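Local coordinates for protein prephenate dehydrogenase (Corynebacterium glutamicum ATCC 13032, PDB 3KTD) that probably catalyses the NAD(P)+-dependent oxidative decarboxylation of prephenate to 4-hydroxyphenylpyruvate, a step in tyrosine biosynthesis, at residues A[251-254]-A[255-259]; A[262-265]-A[266-270]; A[281-284]-A[285-288]. One frame throughout, in Å; residues are numbered along the deposited sequence.

Interaction 1: A[251-254]-A[255-259]; sequences PLVK and ALDEA
The carboxylate of Asp257 lies alongside Val253 one helical turn back: the methyl CG1 of Val253 is 4.0 Å from Asp257 OD1 and 4.1 Å from Asp257 OD2, so it favours neither oxygen. Both side chains point the same way. Val253 sends CG1 anti to its own backbone N (chi1 172°), which brings that branch toward the following turn. Underneath runs ordinary alpha-helical bonding, with Asp257 N donating to Val253 O at 2.8 Å and Leu256 N to Leu252 O at 2.6 Å. On another side of the helix the contact is apolar: Leu252 CD1 reaches to 4.4 Å from Ala255 CB, and the small methyl of Ala255 suits a buried position. Leu252 and Leu256 both rest on Leu200 of helix 187-214. Glu258 lays its CG 3.5 Å from Lys254 O before its carboxylate forms a salt bridge with Arg196 of its own chain and a hydrogen bond with Asn214 of the second subunit. The valine gives Asp257 hydrocarbon contact but no donor; the charge is answered across the dimer interface, where OD1 forms a salt bridge with Arg267 of the second subunit, and that pairing probably favours the ionised acid.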
loop_
_atom_site.group_PDB
_atom_site.type_symbol
_atom_site.label_atom_id
_atom_site.label_comp_id
_atom_site.label_asym_id
_atom_site.label_seq_id
_atom_site.Cartn_x
_atom_site.Cartn_y
_atom_site.Cartn_z
ATOM N N PRO A 251 -2.274 -16.265 -15.984
ATOM C CA PRO A 251 -2.379 -14.811 -16.098
ATOM C C PRO A 251 -1.493 -14.039 -15.117
ATOM O O PRO A 251 -1.073 -12.918 -15.441
ATOM C CB PRO A 251 -3.862 -14.550 -15.816
ATOM C CG PRO A 251 -4.538 -15.796 -16.266
ATOM C CD PRO A 251 -3.601 -16.897 -15.855
ATOM N N LEU A 252 -1.210 -14.614 -13.944
ATOM C CA LEU A 252 -0.314 -13.968 -12.970
ATOM C C LEU A 252 1.125 -13.889 -13.486
ATOM O O LEU A 252 1.783 -12.864 -13.328
ATOM C CB LEU A 252 -0.338 -14.665 -11.605
ATOM C CG LEU A 252 0.544 -14.035 -10.507
ATOM C CD1 LEU A 252 0.411 -12.509 -10.458
ATOM C CD2 LEU A 252 0.243 -14.630 -9.134
ATOM N N VAL A 253 1.610 -14.962 -14.102
ATOM C CA VAL A 253 2.962 -14.963 -14.645
ATOM C C VAL A 253 3.105 -13.900 -15.730
ATOM O O VAL A 253 4.129 -13.220 -15.777
ATOM C CB VAL A 253 3.375 -16.353 -15.169
ATOM C CG1 VAL A 253 4.709 -16.291 -15.914
ATOM C CG2 VAL A 253 3.459 -17.331 -14.015
ATOM N N LYS A 254 2.092 -13.739 -16.588
ATOM C CA LYS A 254 2.134 -12.681 -17.616
ATOM C C LYS A 254 2.264 -11.324 -16.926
ATOM O O LYS A 254 3.023 -10.455 -17.360
ATOM C CB LYS A 254 0.876 -12.665 -18.489
ATOM C CG LYS A 254 0.745 -13.815 -19.481
ATOM C CD LYS A 254 -0.645 -13.802 -20.153
ATOM C CE LYS A 254 -0.976 -15.110 -20.889
ATOM N NZ LYS A 254 -0.176 -15.292 -22.137
ATOM N N ALA A 255 1.506 -11.160 -15.846
ATOM C CA ALA A 255 1.540 -9.936 -15.052
ATOM C C ALA A 255 2.901 -9.763 -14.353
ATOM O O ALA A 255 3.506 -8.703 -14.433
ATOM C CB ALA A 255 0.395 -9.944 -14.036
ATOM N N LEU A 256 3.383 -10.811 -13.690
ATOM C CA LEU A 256 4.663 -10.755 -12.992
ATOM C C LEU A 256 5.834 -10.483 -13.950
ATOM O O LEU A 256 6.789 -9.801 -13.577
ATOM C CB LEU A 256 4.894 -12.039 -12.184
ATOM C CG LEU A 256 6.165 -12.162 -11.326
ATOM C CD1 LEU A 256 6.359 -10.970 -10.419
ATOM C CD2 LEU A 256 6.113 -13.433 -10.499
ATOM N N ASP A 257 5.744 -10.995 -15.178
ATOM C CA ASP A 257 6.773 -10.761 -16.197
ATOM C C ASP A 257 6.828 -9.315 -16.627
ATOM O O ASP A 257 7.898 -8.815 -16.991
ATOM C CB ASP A 257 6.563 -11.641 -17.433
ATOM C CG ASP A 257 7.052 -13.056 -17.227
ATOM O OD1 ASP A 257 7.419 -13.397 -16.086
ATOM O OD2 ASP A 257 7.075 -13.839 -18.201
ATOM N N GLU A 258 5.680 -8.648 -16.621
ATOM C CA GLU A 258 5.663 -7.224 -16.908
ATOM C C GLU A 258 6.367 -6.500 -15.761
ATOM O O GLU A 258 7.152 -5.585 -15.989
ATOM C CB GLU A 258 4.237 -6.696 -17.085
ATOM C CG GLU A 258 3.565 -7.106 -18.384
ATOM C CD GLU A 258 2.346 -6.248 -18.721
ATOM O OE1 GLU A 258 2.176 -5.145 -18.136
ATOM O OE2 GLU A 258 1.554 -6.677 -19.591
ATOM N N ALA A 259 6.084 -6.927 -14.534
ATOM C CA ALA A 259 6.710 -6.351 -13.357
ATOM C C ALA A 259 8.241 -6.516 -13.414
ATOM O O ALA A 259 8.971 -5.571 -13.155
ATOM C CB ALA A 259 6.152 -6.986 -12.114
#

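Interaction 2: A[262-265]-A[266-270]; sequences ILHE and AREGL
Four i to i+4 backbone bonds tie 262-265 to 266-270 in regular alpha-helical geometry, the straightest being Glu268 N to His264 O (2.8 Å, 171° at the hydrogen). The same two residues make the closest side-chain meeting. His264 swings its ring anti to the backbone N (chi1 179°), placing it beside the next turn, where Glu268 OE2 comes to 3.2 Å from His264 CD2. Ring and carboxylate cross obliquely, their planes 60° apart, and the oxygen approaches the ring neither squarely over the face nor at the edge. His264 NE2 is 3.4 Å from Glu268 OE2, but the angle is too poor for a hydrogen bond, so the pair is a loose polar contact. Glu265 is bent at chi2, and its OE1 then stands 3.8 Å from Glu268 OE2; two acids this near would probably raise each other's affinity for a proton somewhat, although all three side chains belong to the exposed side, where solvent can screen them. The other faces are lined differently. Ala266, compact enough for a buried place, packs with Ile262 against Leu280 of helix 278-293. Arg267 rises as an extended chain, its end leading away from 262-265 to form a salt bridge with Asp257 of the second subunit. Leu263 and Leu270 likewise pack on that subunit. Polar residues outside and small or aliphatic ones inside make this an amphipathic helix end, closed by Thr271 OG1 bonding to Arg267 O and Glu268 O, in the helical hairpin of the family's dimerization domain.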
loop_
_atom_site.group_PDB
_atom_site.type_symbol
_atom_site.label_atom_id
_atom_site.label_comp_id
_atom_site.label_asym_id
_atom_site.label_seq_id
_atom_site.Cartn_x
_atom_site.Cartn_y
_atom_site.Cartn_z
ATOM N N ILE A 262 9.835 -4.218 -16.111
ATOM C CA ILE A 262 9.872 -2.830 -15.645
ATOM C C ILE A 262 10.976 -2.657 -14.603
ATOM O O ILE A 262 11.760 -1.713 -14.675
ATOM C CB ILE A 262 8.506 -2.390 -15.074
ATOM C CG1 ILE A 262 7.454 -2.338 -16.188
ATOM C CG2 ILE A 262 8.592 -1.017 -14.428
ATOM C CD1 ILE A 262 6.032 -2.142 -15.693
ATOM N N LEU A 263 11.051 -3.593 -13.663
ATOM C CA LEU A 263 12.068 -3.567 -12.611
ATOM C C LEU A 263 13.492 -3.760 -13.150
ATOM O O LEU A 263 14.435 -3.203 -12.601
ATOM C CB LEU A 263 11.768 -4.611 -11.528
ATOM C CG LEU A 263 10.645 -4.239 -10.565
ATOM C CD1 LEU A 263 10.162 -5.468 -9.799
ATOM C CD2 LEU A 263 11.093 -3.134 -9.618
ATOM N N HIS A 264 13.649 -4.549 -14.207
ATOM C CA HIS A 264 14.954 -4.696 -14.845
ATOM C C HIS A 264 15.368 -3.369 -15.474
ATOM O O HIS A 264 16.490 -2.913 -15.275
ATOM C CB HIS A 264 14.926 -5.787 -15.910
ATOM C CG HIS A 264 16.233 -5.968 -16.616
ATOM N ND1 HIS A 264 17.284 -6.673 -16.068
ATOM C CD2 HIS A 264 16.661 -5.533 -17.825
ATOM C CE1 HIS A 264 18.301 -6.668 -16.913
ATOM N NE2 HIS A 264 17.949 -5.983 -17.987
ATOM N N GLU A 265 14.448 -2.755 -16.219
ATOM C CA GLU A 265 14.667 -1.430 -16.821
ATOM C C GLU A 265 15.029 -0.414 -15.732
ATOM O O GLU A 265 15.912 0.422 -15.913
ATOM C CB GLU A 265 13.406 -0.958 -17.563
ATOM C CG GLU A 265 13.589 0.294 -18.449
ATOM C CD GLU A 265 14.000 -0.020 -19.893
ATOM O OE1 GLU A 265 14.217 -1.210 -20.229
ATOM O OE2 GLU A 265 14.095 0.936 -20.703
ATOM N N ALA A 266 14.326 -0.496 -14.605
ATOM C CA ALA A 266 14.593 0.354 -13.453
ATOM C C ALA A 266 16.015 0.159 -12.943
ATOM O O ALA A 266 16.702 1.120 -12.631
ATOM C CB ALA A 266 13.598 0.054 -12.353
ATOM N N ARG A 267 16.447 -1.095 -12.877
ATOM C CA ARG A 267 17.791 -1.434 -12.436
ATOM C C ARG A 267 18.857 -0.944 -13.424
ATOM O O ARG A 267 19.859 -0.358 -13.015
ATOM C CB ARG A 267 17.918 -2.940 -12.245
ATOM C CG ARG A 267 19.175 -3.348 -11.515
ATOM C CD ARG A 267 19.323 -4.842 -11.478
ATOM N NE ARG A 267 20.441 -5.188 -10.619
ATOM C CZ ARG A 267 21.719 -5.162 -10.985
ATOM N NH1 ARG A 267 22.078 -4.827 -12.216
ATOM N NH2 ARG A 267 22.647 -5.470 -10.098
ATOM N N GLU A 268 18.649 -1.189 -14.717
ATOM C CA GLU A 268 19.553 -0.652 -15.740
ATOM C C GLU A 268 19.765 0.823 -15.458
ATOM O O GLU A 268 20.898 1.309 -15.452
ATOM C CB GLU A 268 18.983 -0.806 -17.162
ATOM C CG GLU A 268 18.857 -2.244 -17.685
ATOM C CD GLU A 268 18.517 -2.308 -19.179
ATOM O OE1 GLU A 268 19.246 -1.680 -19.976
ATOM O OE2 GLU A 268 17.540 -3.002 -19.562
ATOM N N GLY A 269 18.667 1.523 -15.198
ATOM C CA GLY A 269 18.698 2.955 -14.945
ATOM C C GLY A 269 19.471 3.398 -13.717
ATOM O O GLY A 269 20.205 4.384 -13.770
ATOM N N LEU A 270 19.296 2.690 -12.603
ATOM C CA LEU A 270 20.001 3.034 -11.364
ATOM C C LEU A 270 21.490 2.710 -11.421
ATOM O O LEU A 270 22.274 3.318 -10.693
ATOM C CB LEU A 270 19.370 2.337 -10.158
ATOM C CG LEU A 270 18.028 2.919 -9.714
ATOM C CD1 LEU A 270 17.319 1.959 -8.761
ATOM C CD2 LEU A 270 18.210 4.311 -9.079
#

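Interaction 3: A[281-284]-A[285-288]; sequences ADNG and YRSR
Ser287 OG and the backbone O of Asn283 mark the tightly packed side of this turn of helix 278-293, the second arm of a helical hairpin that lies against the other subunit, while the guanidinium of Arg286 and the side-chain amide of Asn283 form its looser side. On the packed side Asn283 O accepts two bonds from one residue, Ser287 N and Ser287 OG, each at 3.0 Å, arriving from opposite faces of the carbonyl plane. The hydroxyl can fold back because OG stands beside its own backbone N (chi1 -71°), the usual way for a serine to satisfy itself within a buried helix; it also has a weak bond to Asp213 of the second subunit. Gly284, also buried, keeps the backbone slim, and its O receives Arg288 N at 2.9 Å. Arg288 itself leads away to a salt bridge with Glu292 and lies against Gly235 of the second subunit, as does Tyr285. The outer side is held less firmly. Arg286 is exposed and touches a crystal neighbour, so its pose may owe something to the lattice. Its chain bends at chi3 and doubles back over the preceding turn, bringing one guanidinium face above the backbone at Asp282 O and Asn283 N, with Asn283 CA 3.9 Å above the plane. Amide and guanidinium run side by side with planes 73° apart, joined by a weak hydrogen bond, Arg286 NH2 to Asn283 OD1, 2.9 Å long but bent to 123° at the hydrogen.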
loop_
_atom_site.group_PDB
_atom_site.type_symbol
_atom_site.label_atom_id
_atom_site.label_comp_id
_atom_site.label_asym_id
_atom_site.label_seq_id
_atom_site.Cartn_x
_atom_site.Cartn_y
_atom_site.Cartn_z
ATOM N N ALA A 281 9.400 6.563 -12.907
ATOM C CA ALA A 281 8.775 7.591 -12.089
ATOM C C ALA A 281 7.649 8.354 -12.785
ATOM O O ALA A 281 6.597 8.538 -12.184
ATOM C CB ALA A 281 9.821 8.566 -11.583
ATOM N N ASP A 282 7.860 8.821 -14.019
ATOM C CA ASP A 282 6.840 9.551 -14.755
ATOM C C ASP A 282 5.678 8.591 -15.063
ATOM O O ASP A 282 4.522 8.921 -14.869
ATOM C CB ASP A 282 7.438 10.143 -16.042
ATOM C CG ASP A 282 8.622 11.101 -15.777
ATOM O OD1 ASP A 282 8.821 11.544 -14.625
ATOM O OD2 ASP A 282 9.355 11.420 -16.737
ATOM N N ASN A 283 6.007 7.382 -15.529
ATOM C CA ASN A 283 4.988 6.357 -15.847
ATOM C C ASN A 283 4.165 5.900 -14.646
ATOM O O ASN A 283 2.946 5.731 -14.737
ATOM C CB ASN A 283 5.621 5.093 -16.441
ATOM C CG ASN A 283 6.041 5.255 -17.878
ATOM O OD1 ASN A 283 6.071 6.360 -18.420
ATOM N ND2 ASN A 283 6.370 4.141 -18.510
ATOM N N GLY A 284 4.850 5.655 -13.536
ATOM C CA GLY A 284 4.191 5.241 -12.306
ATOM C C GLY A 284 3.213 6.290 -11.825
ATOM O O GLY A 284 2.050 5.993 -11.558
ATOM N N TYR A 285 3.685 7.529 -11.751
ATOM C CA TYR A 285 2.861 8.647 -11.326
ATOM C C TYR A 285 1.614 8.807 -12.177
ATOM O O TYR A 285 0.519 9.010 -11.672
ATOM C CB TYR A 285 3.667 9.941 -11.392
ATOM C CG TYR A 285 2.862 11.173 -11.053
ATOM C CD1 TYR A 285 2.420 11.401 -9.753
ATOM C CD2 TYR A 285 2.543 12.111 -12.028
ATOM C CE1 TYR A 285 1.674 12.529 -9.433
ATOM C CE2 TYR A 285 1.804 13.245 -11.716
ATOM C CZ TYR A 285 1.376 13.445 -10.416
ATOM O OH TYR A 285 0.645 14.559 -10.102
ATOM N N ARG A 286 1.803 8.722 -13.477
ATOM C CA ARG A 286 0.746 8.964 -14.428
ATOM C C ARG A 286 -0.306 7.865 -14.292
ATOM O O ARG A 286 -1.507 8.125 -14.326
ATOM C CB ARG A 286 1.355 8.961 -15.826
ATOM C CG ARG A 286 1.016 10.135 -16.665
ATOM C CD ARG A 286 2.101 10.360 -17.678
ATOM N NE ARG A 286 2.369 9.136 -18.427
ATOM C CZ ARG A 286 3.570 8.729 -18.829
ATOM N NH1 ARG A 286 4.668 9.424 -18.545
ATOM N NH2 ARG A 286 3.677 7.585 -19.490
ATOM N N SER A 287 0.163 6.637 -14.124
ATOM C CA SER A 287 -0.711 5.484 -13.968
ATOM C C SER A 287 -1.518 5.576 -12.687
ATOM O O SER A 287 -2.720 5.326 -12.679
ATOM C CB SER A 287 0.118 4.200 -13.968
ATOM O OG SER A 287 0.638 3.937 -15.255
ATOM N N ARG A 288 -0.842 5.927 -11.604
ATOM C CA ARG A 288 -1.491 6.135 -10.321
ATOM C C ARG A 288 -2.537 7.244 -10.400
ATOM O O ARG A 288 -3.582 7.141 -9.774
ATOM C CB ARG A 288 -0.437 6.450 -9.253
ATOM C CG ARG A 288 -0.968 6.899 -7.899
ATOM C CD ARG A 288 -1.923 5.902 -7.259
ATOM N NE ARG A 288 -2.490 6.445 -6.029
ATOM C CZ ARG A 288 -3.180 5.752 -5.128
ATOM N NH1 ARG A 288 -3.396 4.445 -5.269
ATOM N NH2 ARG A 288 -3.636 6.378 -4.053
#

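Overall arrangement
Interactions 1 and 2 follow one another along helix 249-270, their centres about 16 Å apart; interaction 3 lies on the next helix, 278-293, with its centre about 15 Å from that of interaction 2 and about 19 Å from that of interaction 1. The nearest atoms of interactions 2 and 3 are still about 7 Å apart; Leu280, just before 281-284, touches Ile262 and Ala266 and is one of the residues that bring the two helices together. What unites all three is the dimer: each touches the second subunit, and Asp257 of interaction 1 pairs with the Arg267 that interaction 2 carries in the other copy. All three lie at the subunit interface.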